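Long-range contacts in uncharacterized protein (Helicobacter pylori, PDB 4O5J), which probably mediates adhesion of the bacterium by binding sialic acid-bearing sugars through its extracellular domain, as expected of the outer membrane adhesin SabA: residues Asn165-Leu176 and Asn187-Ala196; Tyr105-Lys113 and Asn141-Tyr149. All coordinates share one frame; numbering follows the deposited sequence.

Contact 1: Asn165-Leu176 and Asn187-Ala196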
# COMPACT_ATOMS: atom_id res chain seq x y z
N ASN A 165 0.99 9.35 20.27
CA ASN A 165 1.59 9.87 21.48
C ASN A 165 0.60 9.75 22.63
O ASN A 165 -0.42 10.42 22.66
CB ASN A 165 1.98 11.30 21.26
CG ASN A 165 2.65 11.90 22.46
OD1 ASN A 165 2.02 12.14 23.50
ND2 ASN A 165 3.95 12.16 22.33
N SER A 166 0.89 8.87 23.59
CA SER A 166 0.00 8.64 24.71
C SER A 166 -0.26 9.94 25.45
O SER A 166 -1.40 10.19 25.85
CB SER A 166 0.61 7.66 25.69
OG SER A 166 1.73 8.28 26.31
N ALA A 167 0.79 10.75 25.66
CA ALA A 167 0.64 12.04 26.34
C ALA A 167 -0.35 12.92 25.60
O ALA A 167 -1.35 13.31 26.16
CB ALA A 167 1.98 12.76 26.56
N THR A 168 -0.10 13.23 24.34
CA THR A 168 -0.99 14.18 23.65
C THR A 168 -2.21 13.50 23.07
O THR A 168 -3.16 14.17 22.71
CB THR A 168 -0.28 14.94 22.52
OG1 THR A 168 0.06 14.01 21.48
CG2 THR A 168 0.97 15.66 23.05
N LYS A 169 -2.18 12.18 22.98
CA LYS A 169 -3.18 11.43 22.22
C LYS A 169 -3.07 11.82 20.72
O LYS A 169 -3.93 11.51 19.94
CB LYS A 169 -4.61 11.61 22.81
N GLY A 170 -2.00 12.49 20.29
CA GLY A 170 -1.88 12.89 18.87
C GLY A 170 -1.00 11.94 18.06
O GLY A 170 -0.37 11.02 18.63
N ASN A 171 -0.95 12.15 16.76
CA ASN A 171 -0.12 11.40 15.87
C ASN A 171 1.35 11.42 16.28
O ASN A 171 1.88 12.46 16.52
CB ASN A 171 -0.24 11.95 14.45
CG ASN A 171 0.79 11.35 13.52
OD1 ASN A 171 0.82 10.13 13.26
ND2 ASN A 171 1.65 12.18 13.03
N ASN A 172 1.98 10.25 16.35
CA ASN A 172 3.40 10.17 16.69
C ASN A 172 4.28 9.79 15.51
O ASN A 172 5.51 9.69 15.67
CB ASN A 172 3.65 9.23 17.88
CG ASN A 172 5.01 9.45 18.51
OD1 ASN A 172 5.46 10.58 18.60
ND2 ASN A 172 5.68 8.39 18.93
N LEU A 173 3.68 9.59 14.33
CA LEU A 173 4.45 9.27 13.12
C LEU A 173 4.93 10.49 12.34
O LEU A 173 4.13 11.37 12.06
CB LEU A 173 3.66 8.38 12.18
CG LEU A 173 3.32 7.00 12.73
CD1 LEU A 173 2.36 6.35 11.77
CD2 LEU A 173 4.56 6.15 12.87
N CYS A 174 6.22 10.54 11.97
CA CYS A 174 6.81 11.67 11.20
C CYS A 174 6.57 11.50 9.73
O CYS A 174 6.43 10.36 9.28
CB CYS A 174 8.34 11.73 11.42
SG CYS A 174 8.65 11.76 13.16
N ALA A 175 6.59 12.62 8.98
CA ALA A 175 6.61 12.56 7.53
C ALA A 175 7.78 11.67 7.06
O ALA A 175 8.67 11.37 7.83
CB ALA A 175 6.71 13.96 6.93
N LEU A 176 7.77 11.28 5.79
CA LEU A 176 8.80 10.41 5.27
C LEU A 176 10.17 11.09 5.35
O LEU A 176 11.18 10.42 5.33
CB LEU A 176 8.51 10.01 3.83
CG LEU A 176 7.74 8.67 3.63
CD1 LEU A 176 6.52 8.57 4.51
CD2 LEU A 176 7.37 8.43 2.15
N ASN A 187 6.64 18.82 22.08
CA ASN A 187 6.26 17.38 22.13
C ASN A 187 6.04 16.68 20.71
O ASN A 187 5.09 15.90 20.53
CB ASN A 187 5.04 17.20 23.10
CG ASN A 187 5.12 15.93 23.96
OD1 ASN A 187 5.64 14.89 23.56
ND2 ASN A 187 4.61 16.03 25.15
N PRO A 188 6.94 16.97 19.70
CA PRO A 188 6.60 16.58 18.29
C PRO A 188 6.53 15.06 18.08
O PRO A 188 6.91 14.34 18.98
CB PRO A 188 7.77 17.20 17.45
CG PRO A 188 8.93 17.21 18.39
CD PRO A 188 8.35 17.40 19.81
N PRO A 189 6.03 14.57 16.92
CA PRO A 189 6.02 13.10 16.65
C PRO A 189 7.45 12.52 16.67
O PRO A 189 8.35 13.16 16.14
CB PRO A 189 5.41 13.01 15.23
CG PRO A 189 5.47 14.38 14.68
CD PRO A 189 5.33 15.31 15.86
N ASN A 190 7.70 11.36 17.28
CA ASN A 190 9.10 10.96 17.40
C ASN A 190 9.36 9.55 16.86
O ASN A 190 10.35 8.96 17.19
CB ASN A 190 9.59 11.20 18.86
CG ASN A 190 8.87 10.34 19.84
OD1 ASN A 190 8.34 9.29 19.50
ND2 ASN A 190 8.83 10.80 21.08
N SER A 191 8.48 9.03 16.00
CA SER A 191 8.75 7.73 15.36
C SER A 191 8.76 7.86 13.86
O SER A 191 7.91 8.54 13.30
CB SER A 191 7.73 6.70 15.81
OG SER A 191 7.79 5.52 15.00
N THR A 192 9.74 7.25 13.20
CA THR A 192 9.75 7.25 11.74
C THR A 192 8.72 6.21 11.27
O THR A 192 8.33 5.29 12.05
CB THR A 192 11.10 6.86 11.19
OG1 THR A 192 11.40 5.51 11.59
CG2 THR A 192 12.26 7.83 11.68
N VAL A 193 8.27 6.33 10.01
CA VAL A 193 7.36 5.31 9.47
C VAL A 193 8.14 4.01 9.31
O VAL A 193 7.55 2.95 9.45
CB VAL A 193 6.73 5.69 8.12
CG1 VAL A 193 5.90 6.95 8.22
CG2 VAL A 193 7.78 5.91 7.19
N SER A 194 9.47 4.08 9.04
CA SER A 194 10.25 2.84 8.91
C SER A 194 10.28 2.10 10.23
O SER A 194 10.25 0.87 10.26
CB SER A 194 11.65 3.09 8.48
OG SER A 194 11.51 3.61 7.16
N ASN A 195 10.37 2.83 11.33
CA ASN A 195 10.39 2.19 12.66
C ASN A 195 9.03 1.50 12.89
O ASN A 195 8.97 0.36 13.32
CB ASN A 195 10.61 3.27 13.73
CG ASN A 195 10.50 2.74 15.11
OD1 ASN A 195 11.17 1.78 15.43
ND2 ASN A 195 9.61 3.28 15.93
N ALA A 196 7.94 2.18 12.56
CA ALA A 196 6.60 1.59 12.76
C ALA A 196 6.43 0.35 11.84
O ALA A 196 5.99 -0.72 12.33
CB ALA A 196 5.55 2.63 12.49
O HOH W 1 9.30 8.79 8.85
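Leu-173 and Ser-191 form a single backbone bridge, in which Ser-191 N donates to Asn-172 O at 3.1 Å and Cys-174 N to Ser-191 O at 2.9 Å. The bridge pins the neck of a disulfide-bearing loop between helices 146-163 and 193-209. Just before it, Asn-172 and Asn-190 join in a reciprocal pair: Asn-190 N reaches Asn-172 OD1 at 2.7 Å, and Asn-172 ND2 returns a bond of 2.9 Å to Asn-190 OD1. The two amide planes stand 77° apart, and each donor lies above the plane of the carbonyl it meets. Asn-172 CG is anti to its backbone N (chi1 -163°), which carries the amide across to segment 187-196; ND2 also bonds Ala-161 O, so three hydrogen bonds hold the amide of this buried residue and tie it to helix 146-163. Pro-189 lays its CB against the Asn-172 carbonyl and against SG of Cys-174, the half-cystine paired with Cys-179. Beyond the bridge, toward helix 193-209, the contact turns apolar. Leu-173 CD2 meets Ala-196 CB at 3.7 Å, and Leu-176 CD1 comes up to both methyls of Val-193, joining the loop to the first turn of helix 193-209; the two leucines also touch helix 82-101. Thr-192 N-caps that helix, OG1 accepting from Asn-195 N, while Asn-195 ND2 holds Ser-191 OG along a nearly straight bond of 3.0 Å. Beside this helix start, a water donates to Ala-175 O at 2.8 Å and accepts from Val-193 N at 2.9 Å.

Contact 2: Tyr105-Lys113 and Asn141-Tyr149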
# COMPACT_ATOMS: atom_id res chain seq x y z
N TYR A 105 -9.22 -9.61 25.29
CA TYR A 105 -9.74 -10.95 25.53
C TYR A 105 -9.28 -11.83 24.39
O TYR A 105 -9.84 -11.73 23.27
CB TYR A 105 -11.28 -10.89 25.63
CG TYR A 105 -11.88 -12.18 26.08
CD1 TYR A 105 -11.91 -12.55 27.45
CD2 TYR A 105 -12.46 -13.04 25.18
CE1 TYR A 105 -12.46 -13.76 27.86
CE2 TYR A 105 -13.03 -14.25 25.59
CZ TYR A 105 -13.02 -14.59 26.90
OH TYR A 105 -13.56 -15.79 27.25
N PHE A 106 -8.27 -12.66 24.64
CA PHE A 106 -7.58 -13.37 23.56
C PHE A 106 -8.45 -14.43 22.87
O PHE A 106 -9.36 -14.97 23.46
CB PHE A 106 -6.31 -14.08 24.07
CG PHE A 106 -5.45 -13.24 25.02
CD1 PHE A 106 -5.47 -11.84 24.95
CD2 PHE A 106 -4.62 -13.87 25.93
CE1 PHE A 106 -4.69 -11.06 25.81
CE2 PHE A 106 -3.79 -13.08 26.81
CZ PHE A 106 -3.86 -11.68 26.76
N THR A 107 -8.07 -14.74 21.64
CA THR A 107 -8.67 -15.85 20.91
C THR A 107 -7.81 -17.10 21.14
O THR A 107 -7.94 -18.11 20.44
CB THR A 107 -8.74 -15.53 19.41
OG1 THR A 107 -7.41 -15.34 18.92
CG2 THR A 107 -9.57 -14.27 19.18
N PHE A 108 -6.92 -17.04 22.15
CA PHE A 108 -6.09 -18.21 22.51
C PHE A 108 -5.83 -18.17 24.02
O PHE A 108 -6.07 -17.15 24.68
CB PHE A 108 -4.77 -18.16 21.73
CG PHE A 108 -4.06 -16.82 21.82
CD1 PHE A 108 -3.16 -16.56 22.90
CD2 PHE A 108 -4.29 -15.83 20.87
CE1 PHE A 108 -2.50 -15.31 22.99
CE2 PHE A 108 -3.62 -14.59 20.95
CZ PHE A 108 -2.73 -14.32 22.03
N PHE A 109 -5.34 -19.29 24.56
CA PHE A 109 -5.07 -19.42 25.98
C PHE A 109 -3.54 -19.29 26.24
O PHE A 109 -2.73 -20.01 25.63
CB PHE A 109 -5.53 -20.78 26.47
CG PHE A 109 -5.23 -21.04 27.91
CD1 PHE A 109 -5.97 -20.43 28.93
CD2 PHE A 109 -4.17 -21.92 28.26
CE1 PHE A 109 -5.67 -20.67 30.28
CE2 PHE A 109 -3.89 -22.18 29.60
CZ PHE A 109 -4.66 -21.57 30.62
N VAL A 110 -3.16 -18.36 27.11
CA VAL A 110 -1.73 -18.18 27.44
C VAL A 110 -1.46 -18.93 28.72
O VAL A 110 -2.00 -18.60 29.77
CB VAL A 110 -1.34 -16.73 27.62
CG1 VAL A 110 0.13 -16.60 28.14
CG2 VAL A 110 -1.52 -15.96 26.33
N GLY A 111 -0.63 -19.96 28.65
CA GLY A 111 -0.18 -20.66 29.86
C GLY A 111 0.20 -22.10 29.48
O GLY A 111 0.30 -22.45 28.26
N LYS A 112 0.42 -22.95 30.50
CA LYS A 112 0.92 -24.32 30.30
C LYS A 112 -0.29 -25.22 30.22
O LYS A 112 -1.24 -25.11 31.00
CB LYS A 112 1.97 -24.77 31.35
CG LYS A 112 2.27 -23.79 32.50
CD LYS A 112 2.96 -22.43 32.12
CE LYS A 112 2.29 -21.16 32.73
NZ LYS A 112 2.90 -19.86 32.23
N LYS A 113 -0.29 -26.04 29.19
CA LYS A 113 -1.45 -26.83 28.84
C LYS A 113 -1.22 -28.28 29.32
O LYS A 113 -0.91 -29.15 28.52
CB LYS A 113 -1.73 -26.70 27.31
CG LYS A 113 -2.84 -27.59 26.76
CD LYS A 113 -3.63 -26.96 25.62
CE LYS A 113 -4.02 -27.95 24.51
NZ LYS A 113 -2.87 -27.94 23.51
N ASN A 141 -3.61 -26.60 17.82
CA ASN A 141 -3.34 -26.18 19.18
C ASN A 141 -3.80 -24.71 19.34
O ASN A 141 -3.52 -23.87 18.45
CB ASN A 141 -1.86 -26.25 19.41
CG ASN A 141 -1.40 -25.37 20.58
OD1 ASN A 141 -1.85 -25.52 21.75
ND2 ASN A 141 -0.46 -24.46 20.29
N CYS A 142 -4.49 -24.40 20.44
CA CYS A 142 -4.96 -23.03 20.71
C CYS A 142 -4.30 -22.38 21.95
O CYS A 142 -4.80 -21.37 22.45
CB CYS A 142 -6.47 -22.95 20.84
SG CYS A 142 -7.28 -23.55 19.30
N ALA A 143 -3.22 -22.96 22.46
CA ALA A 143 -2.52 -22.38 23.59
C ALA A 143 -1.23 -21.71 23.16
O ALA A 143 -0.66 -22.04 22.11
CB ALA A 143 -2.27 -23.41 24.67
N MET A 144 -0.76 -20.75 23.95
CA MET A 144 0.51 -20.07 23.64
C MET A 144 1.39 -19.96 24.91
O MET A 144 0.88 -19.69 26.00
CB MET A 144 0.25 -18.69 23.09
CG MET A 144 1.48 -17.99 22.63
SD MET A 144 1.13 -16.29 22.14
CE MET A 144 -0.06 -16.52 20.74
N ASP A 145 2.68 -20.20 24.75
CA ASP A 145 3.66 -20.04 25.82
C ASP A 145 3.70 -18.55 26.26
O ASP A 145 3.67 -17.61 25.42
CB ASP A 145 5.03 -20.51 25.31
CG ASP A 145 6.10 -20.16 26.22
OD1 ASP A 145 6.61 -21.08 26.88
OD2 ASP A 145 6.44 -18.95 26.30
N GLN A 146 3.75 -18.33 27.58
CA GLN A 146 3.77 -16.96 28.15
C GLN A 146 4.92 -16.10 27.60
O GLN A 146 4.75 -14.91 27.35
CB GLN A 146 3.85 -17.02 29.65
CG GLN A 146 3.69 -15.68 30.31
CD GLN A 146 3.59 -15.82 31.82
OE1 GLN A 146 3.60 -16.92 32.36
NE2 GLN A 146 3.50 -14.69 32.52
N THR A 147 6.07 -16.70 27.37
CA THR A 147 7.24 -15.94 26.89
C THR A 147 6.99 -15.48 25.45
O THR A 147 7.36 -14.36 25.08
CB THR A 147 8.48 -16.79 26.89
OG1 THR A 147 8.67 -17.26 28.20
CG2 THR A 147 9.69 -16.00 26.45
N THR A 148 6.33 -16.32 24.65
CA THR A 148 5.99 -15.92 23.27
C THR A 148 4.96 -14.80 23.29
O THR A 148 5.11 -13.78 22.61
CB THR A 148 5.45 -17.10 22.49
OG1 THR A 148 6.45 -18.12 22.45
CG2 THR A 148 5.09 -16.71 21.06
N TYR A 149 3.92 -14.96 24.12
CA TYR A 149 2.94 -13.89 24.25
C TYR A 149 3.63 -12.58 24.66
O TYR A 149 3.34 -11.50 24.13
CB TYR A 149 1.87 -14.29 25.26
CG TYR A 149 0.96 -13.12 25.50
CD1 TYR A 149 -0.00 -12.74 24.53
CD2 TYR A 149 1.06 -12.32 26.65
CE1 TYR A 149 -0.81 -11.61 24.71
CE2 TYR A 149 0.24 -11.21 26.85
CZ TYR A 149 -0.69 -10.86 25.88
OH TYR A 149 -1.48 -9.77 26.07
O HOH W 2 3.37 -20.53 29.47
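Phe-108 lies beneath the methyl of Met-144, whose CE sits 3.7 Å from the ring centroid and 17° off its normal, a CH-pi contact accompanied by an oblique Met-aromatic approach of SD. CB of Phe-106 covers the opposite face, and Tyr-149 CD1 comes in at the ring edge. Phe-108 is held in this sandwich with CG between its backbone N and carbonyl carbon (chi1 50°). Phe-106 and Tyr-149 meet obliquely, planes at 36°, and Val-110 CG2 packs on Tyr-149 CG at 3.9 Å. Backing this core is a short parallel pairing of strands 109-110 and 143-144, with Val-110 and Met-144 on its inner face: Phe-109 N donates to Cys-142 O, Met-144 N to Phe-109 O at 2.7 Å, and Gly-111 N to Met-144 O. At the outer edge Asn-141 OD1, in an Asx turn, accepts from Ala-143 N and from Lys-113 NZ (3.2 Å) on opposite faces of its plane, although the lysine is poorly ordered. Asp-145 N-caps helix 146-163, and a water links Gln-146 N to Lys-112 NZ. Tyr-149 and Met-144 lean on Trp-98 and Tyr-101 of helix 82-101, Phe-109 and Cys-142 on Ile-132 of helix 130-135, and Cys-142 also on strand 214-215.

Overall arrangement
The chain leaves helix 82-101 and enters segment 105-113, whose partner 141-149 follows 28 residues later; contact 2 thus closes a loop that contains strand 118-120 and helix 130-135, just after which Cys-136 forms its disulfide with Cys-142. Helix 146-163 then carries the chain away to contact 1, which closes a much shorter loop, 165-176 to 187-196, and releases it into helix 193-209. The contacts are in series, neither crossing nor enclosing the other, with centres about 31 Å apart and nearest atoms about 16 Å apart. Both draw on helices 82-101 and 146-163, contact 2 at the start of helix 146-163, contact 1 against its last turns and the loop that follows.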